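5-oxoprolinase subunit C (Escherichia coli, PDB 5DUD) catalyses, as one subunit of 5-oxoprolinase, the cleavage of 5-oxoproline to L-glutamate coupled to the hydrolysis of ATP to ADP and phosphate. Local coordinates at residues A[297-300]-A[301-304]. Sequence-based numbering, arbitrary orientation.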
ATOM      1  N   ARG A 297       1.043  22.829   6.060  1.00 37.58           N
ATOM      2  CA  ARG A 297       1.367  24.250   6.195  1.00 38.39           C
ATOM      3  C   ARG A 297       2.888  24.462   6.283  1.00 42.54           C
ATOM      4  O   ARG A 297       3.385  25.506   5.868  1.00 42.60           O
ATOM      5  CB  ARG A 297       0.687  24.825   7.453  1.00 39.18           C
ATOM      6  CG  ARG A 297      -0.842  24.909   7.355  1.00 49.39           C
ATOM      7  CD  ARG A 297      -1.484  25.340   8.669  1.00 57.47           C
ATOM      8  NE  ARG A 297      -2.900  25.671   8.503  1.00 62.57           N
ATOM      9  CZ  ARG A 297      -3.669  26.255   9.420  1.00 74.18           C
ATOM     10  NH1 ARG A 297      -3.164  26.585  10.610  1.00 59.96           N
ATOM     11  NH2 ARG A 297      -4.948  26.505   9.169  1.00 60.53           N
ATOM     12  N   TYR A 298       3.613  23.483   6.856  1.00 38.98           N
ATOM     13  CA  TYR A 298       5.071  23.514   6.995  1.00 39.05           C
ATOM     14  C   TYR A 298       5.771  23.428   5.614  1.00 43.03           C
ATOM     15  O   TYR A 298       6.778  24.101   5.429  1.00 43.09           O
ATOM     16  CB  TYR A 298       5.537  22.382   7.942  1.00 39.77           C
ATOM     17  CG  TYR A 298       7.025  22.121   7.965  1.00 41.86           C
ATOM     18  CD1 TYR A 298       7.881  22.927   8.707  1.00 44.62           C
ATOM     19  CD2 TYR A 298       7.567  21.010   7.329  1.00 42.03           C
ATOM     20  CE1 TYR A 298       9.248  22.664   8.770  1.00 45.75           C
ATOM     21  CE2 TYR A 298       8.931  20.739   7.381  1.00 42.97           C
ATOM     22  CZ  TYR A 298       9.770  21.575   8.096  1.00 51.39           C
ATOM     23  OH  TYR A 298      11.113  21.307   8.161  1.00 52.58           O
ATOM     24  N   PHE A 299       5.234  22.653   4.644  1.00 39.32           N
ATOM     25  CA  PHE A 299       5.843  22.563   3.301  1.00 39.33           C
ATOM     26  C   PHE A 299       5.630  23.870   2.495  1.00 44.39           C
ATOM     27  O   PHE A 299       6.428  24.167   1.608  1.00 44.39           O
ATOM     28  CB  PHE A 299       5.303  21.356   2.511  1.00 40.52           C
ATOM     29  CG  PHE A 299       5.520  20.021   3.190  1.00 41.12           C
ATOM     30  CD1 PHE A 299       6.800  19.560   3.465  1.00 43.82           C
ATOM     31  CD2 PHE A 299       4.444  19.216   3.530  1.00 42.76           C
ATOM     32  CE1 PHE A 299       6.994  18.336   4.105  1.00 43.99           C
ATOM     33  CE2 PHE A 299       4.640  18.004   4.191  1.00 44.84           C
ATOM     34  CZ  PHE A 299       5.913  17.564   4.457  1.00 42.65           C
ATOM     35  N   GLU A 300       4.565  24.640   2.806  1.00 41.65           N
ATOM     36  CA  GLU A 300       4.276  25.940   2.188  1.00 42.66           C
ATOM     37  C   GLU A 300       5.273  26.993   2.707  1.00 47.40           C
ATOM     38  O   GLU A 300       5.613  27.917   1.968  1.00 48.02           O
ATOM     39  CB  GLU A 300       2.819  26.367   2.434  1.00 44.44           C
ATOM     40  CG  GLU A 300       1.842  25.474   1.686  1.00 54.00           C
ATOM     41  CD  GLU A 300       0.394  25.918   1.720  1.00 74.16           C
ATOM     42  OE1 GLU A 300      -0.181  25.993   2.829  1.00 67.28           O
ATOM     43  OE2 GLU A 300      -0.181  26.144   0.630  1.00 69.60           O
ATOM     44  N   GLN A 301       5.768  26.837   3.957  1.00 43.83           N
ATOM     45  CA  GLN A 301       6.817  27.704   4.514  1.00 44.52           C
ATOM     46  C   GLN A 301       8.140  27.440   3.777  1.00 48.91           C
ATOM     47  O   GLN A 301       8.870  28.385   3.475  1.00 49.38           O
ATOM     48  CB  GLN A 301       7.000  27.491   6.029  1.00 45.48           C
ATOM     49  CG  GLN A 301       5.916  28.136   6.892  1.00 60.73           C
ATOM     50  CD  GLN A 301       5.563  27.313   8.112  1.00 79.62           C
ATOM     51  OE1 GLN A 301       4.390  27.031   8.373  1.00 75.47           O
ATOM     52  NE2 GLN A 301       6.558  26.913   8.899  1.00 70.74           N
ATOM     53  N   LEU A 302       8.438  26.153   3.484  1.00 45.00           N
ATOM     54  CA  LEU A 302       9.633  25.753   2.723  1.00 44.92           C
ATOM     55  C   LEU A 302       9.548  26.236   1.267  1.00 50.10           C
ATOM     56  O   LEU A 302      10.582  26.536   0.668  1.00 50.32           O
ATOM     57  CB  LEU A 302       9.822  24.228   2.728  1.00 43.80           C
ATOM     58  CG  LEU A 302      10.624  23.606   3.879  1.00 48.03           C
ATOM     59  CD1 LEU A 302       9.784  22.613   4.670  1.00 47.45           C
ATOM     60  CD2 LEU A 302      11.877  22.907   3.351  1.00 50.27           C
ATOM     61  N   ALA A 303       8.324  26.314   0.700  1.00 47.20           N
ATOM     62  CA  ALA A 303       8.095  26.772  -0.674  1.00 48.09           C
ATOM     63  C   ALA A 303       8.380  28.283  -0.876  1.00 53.84           C
ATOM     64  O   ALA A 303       8.364  28.725  -2.024  1.00 54.27           O
ATOM     65  CB  ALA A 303       6.664  26.463  -1.098  1.00 48.67           C
ATOM     66  N   TRP A 304       8.644  29.059   0.206  1.00 51.22           N
ATOM     67  CA  TRP A 304       8.961  30.490   0.123  1.00 52.84           C
ATOM     68  C   TRP A 304      10.478  30.760   0.308  1.00 56.65           C
ATOM     69  O   TRP A 304      10.852  31.853   0.737  1.00 56.75           O
ATOM     70  CB  TRP A 304       8.107  31.281   1.148  1.00 52.28           C
ATOM     71  CG  TRP A 304       6.644  31.280   0.813  1.00 53.42           C
ATOM     72  CD1 TRP A 304       6.089  31.403  -0.426  1.00 57.00           C
ATOM     73  CD2 TRP A 304       5.551  31.152   1.732  1.00 52.94           C
ATOM     74  NE1 TRP A 304       4.721  31.316  -0.343  1.00 56.47           N
ATOM     75  CE2 TRP A 304       4.361  31.175   0.971  1.00 57.27           C
ATOM     76  CE3 TRP A 304       5.457  31.023   3.128  1.00 53.69           C
ATOM     77  CZ2 TRP A 304       3.097  31.062   1.557  1.00 56.38           C
ATOM     78  CZ3 TRP A 304       4.202  30.905   3.705  1.00 55.00           C
ATOM     79  CH2 TRP A 304       3.040  30.928   2.922  1.00 55.96           C
TER
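The backbone O of Tyr298 is gripped by two amides of the following turn: Leu302 N lies 3.3 Å from it with an N-H...O angle of 154°, and Gln301 N adds a weak bond to the same oxygen. One residue on, Ala303 N donates to Phe299 O at 3.0 Å, adding a second i to i+4 bond near the C-terminal part of helix 285-302. Chi1 of Tyr298 (168°) sets CG opposite the backbone N and beside the carbonyl carbon, and the CD1 methyl of Leu302, four residues on, settles over one face of the ring in a CH-pi contact, 3.7 Å from the ring centroid and shifted toward the rim. The same methyl comes more loosely to Phe299 CD1, 4.4 Å away. Outside the two segments, the three side chains touch helix 34-44: Tyr298 on Ile39, Phe299 on Pro35 and Arg38, and Leu302 on Leu42. A serine in place of Tyr298 would probably leave the Leu302 methyl without its aromatic face and Ile39 without the ring. On another side of the turn, the indole of Trp304 turns a face to Glu300 O, 3.2 Å from Trp304 CD2. The chemistry thus divides this surface turn: backbone bonds hold it, while an apolar cluster of two rings and a leucine fastens it to helix 34-44.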